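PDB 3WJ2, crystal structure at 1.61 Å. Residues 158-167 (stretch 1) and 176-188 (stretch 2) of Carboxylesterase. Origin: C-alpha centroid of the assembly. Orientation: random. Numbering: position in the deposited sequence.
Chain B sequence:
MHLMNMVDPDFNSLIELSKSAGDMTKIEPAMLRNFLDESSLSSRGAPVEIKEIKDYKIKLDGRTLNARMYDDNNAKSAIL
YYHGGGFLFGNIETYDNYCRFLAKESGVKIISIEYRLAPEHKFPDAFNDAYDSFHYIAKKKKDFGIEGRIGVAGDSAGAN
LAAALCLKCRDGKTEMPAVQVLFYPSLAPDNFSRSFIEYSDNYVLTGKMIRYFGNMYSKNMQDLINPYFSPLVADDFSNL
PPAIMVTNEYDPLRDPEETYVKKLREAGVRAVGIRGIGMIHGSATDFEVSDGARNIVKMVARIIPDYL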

ATOM      1  N   GLY B 158      25.677  -4.777  -4.668  1.00 10.14           N
ATOM      2  CA  GLY B 158      26.755  -3.846  -4.666  1.00  8.78           C
ATOM      3  C   GLY B 158      26.376  -2.585  -3.845  1.00  9.37           C
ATOM      4  O   GLY B 158      27.213  -1.911  -3.286  1.00  9.87           O
ATOM      5  N   ALA B 159      25.086  -2.223  -3.953  1.00  8.18           N
ATOM      6  CA  ALA B 159      24.580  -1.067  -3.122  1.00  8.53           C
ATOM      7  C   ALA B 159      24.540  -1.489  -1.648  1.00  9.32           C
ATOM      8  O   ALA B 159      24.671  -0.555  -0.806  1.00  9.10           O
ATOM      9  CB  ALA B 159      23.216  -0.577  -3.616  1.00 10.01           C
ATOM     10  N   ASN B 160      24.319  -2.767  -1.365  1.00  9.44           N
ATOM     11  CA  ASN B 160      24.457  -3.216   0.068  1.00  8.04           C
ATOM     12  C   ASN B 160      25.874  -2.927   0.524  1.00 10.46           C
ATOM     13  O   ASN B 160      26.128  -2.372   1.584  1.00 10.03           O
ATOM     14  CB  ASN B 160      24.136  -4.662   0.177  1.00  9.58           C
ATOM     15  CG  ASN B 160      24.600  -5.250   1.471  1.00 13.67           C
ATOM     16  OD1 ASN B 160      25.731  -5.608   1.640  1.00 13.48           O
ATOM     17  ND2 ASN B 160      23.661  -5.484   2.346  1.00 15.22           N
ATOM     18  N   LEU B 161      26.876  -3.283  -0.324  1.00  8.79           N
ATOM     19  CA  LEU B 161      28.294  -3.084   0.070  1.00  9.74           C
ATOM     20  C   LEU B 161      28.614  -1.573   0.309  1.00  9.93           C
ATOM     21  O   LEU B 161      29.330  -1.221   1.237  1.00  9.35           O
ATOM     22  CB  LEU B 161      29.266  -3.604  -1.045  1.00  9.56           C
ATOM     23  CG  LEU B 161      29.073  -5.063  -1.201  1.00 11.42           C
ATOM     24  CD1 LEU B 161      30.021  -5.557  -2.411  1.00 10.69           C
ATOM     25  CD2 LEU B 161      29.378  -5.952   0.025  1.00 14.64           C
ATOM     26  N   ALA B 162      28.040  -0.697  -0.572  1.00  8.90           N
ATOM     27  CA  ALA B 162      28.243   0.709  -0.501  1.00  9.66           C
ATOM     28  C   ALA B 162      27.633   1.241   0.855  1.00 10.56           C
ATOM     29  O   ALA B 162      28.330   1.957   1.546  1.00 11.24           O
ATOM     30  CB  ALA B 162      27.636   1.402  -1.639  1.00 10.09           C
ATOM     31  N   ALA B 163      26.427   0.781   1.170  1.00 10.37           N
ATOM     32  CA  ALA B 163      25.750   1.301   2.387  1.00 10.02           C
ATOM     33  C   ALA B 163      26.559   0.740   3.548  1.00  9.38           C
ATOM     34  O   ALA B 163      26.790   1.489   4.519  1.00  9.64           O
ATOM     35  CB  ALA B 163      24.346   0.787   2.457  1.00 10.10           C
ATOM     36  N   ALA B 164      26.946  -0.521   3.549  1.00  9.41           N
ATOM     37  CA  ALA B 164      27.618  -1.143   4.710  1.00  9.30           C
ATOM     38  C   ALA B 164      28.988  -0.562   4.966  1.00 10.47           C
ATOM     39  O   ALA B 164      29.365  -0.374   6.125  1.00 12.69           O
ATOM     40  CB  ALA B 164      27.707  -2.608   4.458  1.00 10.91           C
ATOM     41  N   LEU B 165      29.731  -0.251   3.903  1.00 10.59           N
ATOM     42  CA  LEU B 165      31.097   0.236   4.130  1.00 11.25           C
ATOM     43  C   LEU B 165      30.967   1.613   4.800  1.00 13.65           C
ATOM     44  O   LEU B 165      31.824   1.933   5.649  1.00 12.53           O
ATOM     45  CB  LEU B 165      31.980   0.242   2.854  1.00 12.77           C
ATOM     46  CG  LEU B 165      31.689   1.347   1.843  1.00  9.83           C
ATOM     47  CD1 LEU B 165      32.555   2.546   2.139  1.00 11.85           C
ATOM     48  CD2 LEU B 165      32.137   0.813   0.457  1.00 12.35           C
ATOM     49  N   CYS B 166      29.925   2.409   4.471  1.00 11.74           N
ATOM     50  CA  CYS B 166      29.744   3.742   5.091  1.00 12.50           C
ATOM     51  C   CYS B 166      29.515   3.560   6.569  1.00 13.22           C
ATOM     52  O   CYS B 166      30.112   4.312   7.359  1.00 14.61           O
ATOM     53  CB  CYS B 166      28.593   4.499   4.496  1.00 10.22           C
ATOM     54  SG  CYS B 166      29.031   5.014   2.764  1.00 12.73           S
ATOM     55  N   LEU B 167      28.732   2.570   6.939  1.00 13.31           N
ATOM     56  CA  LEU B 167      28.464   2.328   8.378  1.00 14.04           C
ATOM     57  C   LEU B 167      29.781   2.001   9.085  1.00 14.64           C
ATOM     58  O   LEU B 167      30.045   2.467  10.211  1.00 14.74           O
ATOM     59  CB  LEU B 167      27.568   1.096   8.553  1.00 12.79           C
ATOM     60  CG  LEU B 167      26.111   1.407   8.399  1.00 17.12           C
ATOM     61  CD1 LEU B 167      25.328   0.126   8.403  1.00 19.99           C
ATOM     62  CD2 LEU B 167      25.561   2.310   9.687  1.00 19.37           C
ATOM     63  N   MET B 176      35.330   9.201   5.425  1.00 20.46           N
ATOM     64  CA  MET B 176      34.048   8.661   5.023  1.00 19.19           C
ATOM     65  C   MET B 176      33.909   9.065   3.509  1.00 17.07           C
ATOM     66  O   MET B 176      34.376  10.117   3.052  1.00 16.38           O
ATOM     67  CB  MET B 176      32.927   9.293   5.984  1.00 23.54           C
ATOM     68  CG  MET B 176      32.697   8.530   7.562  1.00 17.33           C
ATOM     69  SD  MET B 176      30.912   8.805   7.388  1.00 37.32           S
ATOM     70  CE  MET B 176      30.869   7.456   6.205  1.00 20.24           C
ATOM     71  N   PRO B 177      33.233   8.209   2.696  1.00 13.96           N
ATOM     72  CA  PRO B 177      32.898   8.671   1.333  1.00 12.87           C
ATOM     73  C   PRO B 177      32.056   9.943   1.281  1.00 12.92           C
ATOM     74  O   PRO B 177      31.326  10.239   2.262  1.00 12.93           O
ATOM     75  CB  PRO B 177      32.064   7.505   0.787  1.00 12.99           C
ATOM     76  CG  PRO B 177      32.476   6.304   1.615  1.00 12.32           C
ATOM     77  CD  PRO B 177      32.643   6.884   2.998  1.00 14.67           C
ATOM     78  N   ALA B 178      32.137  10.688   0.152  1.00 13.10           N
ATOM     79  CA  ALA B 178      31.462  11.951   0.015  1.00 12.71           C
ATOM     80  C   ALA B 178      29.935  11.787  -0.157  1.00 13.26           C
ATOM     81  O   ALA B 178      29.203  12.685   0.166  1.00 13.22           O
ATOM     82  CB  ALA B 178      32.044  12.706  -1.181  1.00 13.81           C
ATOM     83  N   VAL B 179      29.541  10.630  -0.724  1.00 12.54           N
ATOM     84  CA  VAL B 179      28.132  10.366  -1.023  1.00 11.22           C
ATOM     85  C   VAL B 179      28.012   8.848  -1.145  1.00  9.83           C
ATOM     86  O   VAL B 179      29.040   8.218  -1.428  1.00 10.78           O
ATOM     87  CB  VAL B 179      27.684  11.115  -2.256  1.00 11.67           C
ATOM     88  CG1 VAL B 179      28.488  10.681  -3.569  1.00 12.09           C
ATOM     89  CG2 VAL B 179      26.122  10.839  -2.432  1.00 10.99           C
ATOM     90  N   GLN B 180      26.815   8.341  -0.856  1.00  9.69           N
ATOM     91  CA  GLN B 180      26.483   6.942  -1.101  1.00  9.92           C
ATOM     92  C   GLN B 180      25.342   6.931  -2.045  1.00 10.54           C
ATOM     93  O   GLN B 180      24.291   7.445  -1.737  1.00 10.87           O
ATOM     94  CB  GLN B 180      26.247   6.163   0.235  1.00 10.21           C
ATOM     95  CG  GLN B 180      25.149   6.815   1.129  1.00 11.65           C
ATOM     96  CD  GLN B 180      24.934   6.049   2.399  1.00 14.29           C
ATOM     97  OE1 GLN B 180      24.884   4.847   2.378  1.00 11.96           O
ATOM     98  NE2 GLN B 180      24.783   6.795   3.555  1.00 13.06           N
ATOM     99  N   VAL B 181      25.551   6.320  -3.215  1.00 10.13           N
ATOM    100  CA  VAL B 181      24.490   6.371  -4.281  1.00  9.13           C
ATOM    101  C   VAL B 181      23.998   4.898  -4.370  1.00 10.11           C
ATOM    102  O   VAL B 181      24.759   3.942  -4.737  1.00 10.07           O
ATOM    103  CB  VAL B 181      25.108   6.732  -5.581  1.00  9.37           C
ATOM    104  CG1 VAL B 181      23.928   6.742  -6.601  1.00  9.89           C
ATOM    105  CG2 VAL B 181      25.710   8.121  -5.508  1.00 11.87           C
ATOM    106  N   LEU B 182      22.751   4.693  -3.912  1.00  7.83           N
ATOM    107  CA  LEU B 182      22.314   3.311  -3.670  1.00  8.11           C
ATOM    108  C   LEU B 182      21.168   2.991  -4.599  1.00  8.21           C
ATOM    109  O   LEU B 182      20.032   3.366  -4.384  1.00  9.59           O
ATOM    110  CB  LEU B 182      21.757   3.165  -2.167  1.00 10.04           C
ATOM    111  CG  LEU B 182      22.815   3.651  -1.149  1.00  9.87           C
ATOM    112  CD1 LEU B 182      22.133   3.668   0.295  1.00 11.44           C
ATOM    113  CD2 LEU B 182      24.127   2.846  -1.118  1.00 11.96           C
ATOM    114  N   PHE B 183      21.464   2.161  -5.637  1.00  8.43           N
ATOM    115  CA  PHE B 183      20.344   1.701  -6.449  1.00  9.04           C
ATOM    116  C   PHE B 183      19.866   0.386  -5.908  1.00  8.29           C
ATOM    117  O   PHE B 183      20.534  -0.682  -5.952  1.00  8.53           O
ATOM    118  CB  PHE B 183      20.898   1.416  -7.944  1.00  8.11           C
ATOM    119  CG  PHE B 183      21.126   2.653  -8.747  1.00  8.85           C
ATOM    120  CD1 PHE B 183      20.096   3.203  -9.509  1.00  9.39           C
ATOM    121  CD2 PHE B 183      22.436   3.206  -8.830  1.00 10.50           C
ATOM    122  CE1 PHE B 183      20.317   4.413 -10.216  1.00 11.04           C
ATOM    123  CE2 PHE B 183      22.670   4.406  -9.594  1.00 14.43           C
ATOM    124  CZ  PHE B 183      21.606   4.961 -10.312  1.00 13.63           C
ATOM    125  N   TYR B 184      18.634   0.456  -5.346  1.00  9.82           N
ATOM    126  CA  TYR B 184      17.932  -0.733  -4.833  1.00  9.33           C
ATOM    127  C   TYR B 184      18.836  -1.787  -4.135  1.00  8.70           C
ATOM    128  O   TYR B 184      18.893  -2.997  -4.505  1.00  9.23           O
ATOM    129  CB  TYR B 184      17.006  -1.358  -5.934  1.00  9.14           C
ATOM    130  CG  TYR B 184      17.653  -1.505  -7.297  1.00  8.34           C
ATOM    131  CD1 TYR B 184      18.353  -2.658  -7.569  1.00 10.45           C
ATOM    132  CD2 TYR B 184      17.538  -0.444  -8.203  1.00  8.52           C
ATOM    133  CE1 TYR B 184      18.912  -2.785  -8.905  1.00 10.70           C
ATOM    134  CE2 TYR B 184      18.043  -0.534  -9.497  1.00 12.38           C
ATOM    135  CZ  TYR B 184      18.719  -1.691  -9.772  1.00 11.19           C
ATOM    136  OH  TYR B 184      19.324  -1.808 -11.075  1.00 12.02           O
ATOM    137  N   PRO B 185      19.469  -1.402  -2.973  1.00  8.68           N
ATOM    138  CA  PRO B 185      20.314  -2.367  -2.272  1.00  8.99           C
ATOM    139  C   PRO B 185      19.478  -3.496  -1.558  1.00 12.32           C
ATOM    140  O   PRO B 185      18.295  -3.255  -1.199  1.00 10.95           O
ATOM    141  CB  PRO B 185      20.889  -1.532  -1.102  1.00  8.72           C
ATOM    142  CG  PRO B 185      19.968  -0.297  -0.987  1.00  9.04           C
ATOM    143  CD  PRO B 185      19.464  -0.037  -2.451  1.00  9.32           C
ATOM    144  N   SER B 186      20.098  -4.641  -1.333  1.00 11.72           N
ATOM    145  CA  SER B 186      19.588  -5.630  -0.362  1.00 14.45           C
ATOM    146  C   SER B 186      20.028  -5.007   1.011  1.00 17.45           C
ATOM    147  O   SER B 186      21.122  -4.397   1.127  1.00 20.38           O
ATOM    148  CB  SER B 186      20.064  -7.051  -0.640  1.00 18.76           C
ATOM    149  OG  SER B 186      21.504  -6.968  -0.816  1.00 20.16           O
ATOM    150  N   LEU B 187      19.187  -4.944   2.007  1.00 14.07           N
ATOM    151  CA  LEU B 187      19.643  -4.331   3.232  1.00 15.99           C
ATOM    152  C   LEU B 187      19.290  -5.122   4.519  1.00 18.80           C
ATOM    153  O   LEU B 187      19.716  -4.748   5.647  1.00 20.03           O
ATOM    154  CB  LEU B 187      18.970  -2.991   3.413  1.00 15.45           C
ATOM    155  CG  LEU B 187      19.427  -1.879   2.405  1.00 12.90           C
ATOM    156  CD1 LEU B 187      18.346  -0.725   2.458  1.00 12.96           C
ATOM    157  CD2 LEU B 187      20.807  -1.405   2.680  1.00 16.31           C
ATOM    158  N   ALA B 188      18.279  -5.952   4.411  1.00 21.50           N
ATOM    159  CA  ALA B 188      17.636  -6.532   5.626  1.00 22.36           C
ATOM    160  C   ALA B 188      17.413  -8.029   5.426  1.00 23.57           C
ATOM    161  O   ALA B 188      17.298  -8.579   4.281  1.00 20.00           O
ATOM    162  CB  ALA B 188      16.255  -5.815   5.894  1.00 23.15           C
TER
HETATM  163  O   HOH W   1      24.869   3.621   4.779  1.00 10.10           O

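How does the helix come so near the strand? The axes of helix 158-167 and strand 180-183 approach to 7.6 Å and run roughly antiparallel, at 149°. Small side chains line much of the helical face. Ala159 and Ala162 both point CA-to-CB toward the second stretch, and Ala159 lets the backbone itself close in: its CA lies 4.5 Å from the CA of Pro185, and its CB packs 3.6 Å from Pro185 CB and 3.6 Å from the carbonyl oxygen, O, of Phe183.

What does Leu182 gain from its conformation? Its CA-to-CB bond points sideways, but the m,t rotamer (chi1 -55°, chi2 172°) brings the end of the side chain nearer the helix. There CD2 settles among three residues of one helical turn, 3.5 Å from Ala159 O, 3.8 Å from Ala162 CB and 4.1 Å from Ala163 CB. Ala159 O already accepts the helical hydrogen bond from Ala163 N, so the methyl rests against an oxygen that is not left without a partner. Leu187 has the same rotamer class, m,t, and likewise starts sideways before its end approaches the helix, with CD2 4.2 Å from Ala163 CB.

Where do polar groups join the two stretches? Asn160, with chi1 t at 165°, places ND2 3.0 Å from Ser186 O, and the N-H...O angle of 158° makes this a well-directed hydrogen bond, the only direct one across the contact. Farther along, Gln180 points toward the helix; chi1 p and a fully extended chi2 of 180° carry its amide out alongside Ala163, with OE1 3.7 Å from Ala163 CA. A water bridges the two residues, donating to Ala163 O at 2.9 Å and to Gln180 OE1 at 2.7 Å. Both acceptors are thus served by one molecule, while Gln180 NE2 is bonded elsewhere in the structure.

How is the far end of the helix packed? Cys166 points toward the second stretch, and its SG, with chi1 m, lies 3.9 Å from both Pro177 CG and Gln180 CB, touching the ring of one and the aliphatic base of the other. Met176 begins sideways, yet its chain bends back through chi3 p (75°), bringing CE within 3.4 Å of Cys166 O and 4.1 Å of Cys166 CB. Leu165 also sets out sideways; with chi1 p and chi2 at 91°, between wells, it reaches the proline, its CD1 3.8 Å from Pro177 CG. The proline ring therefore meets two consecutive helical residues.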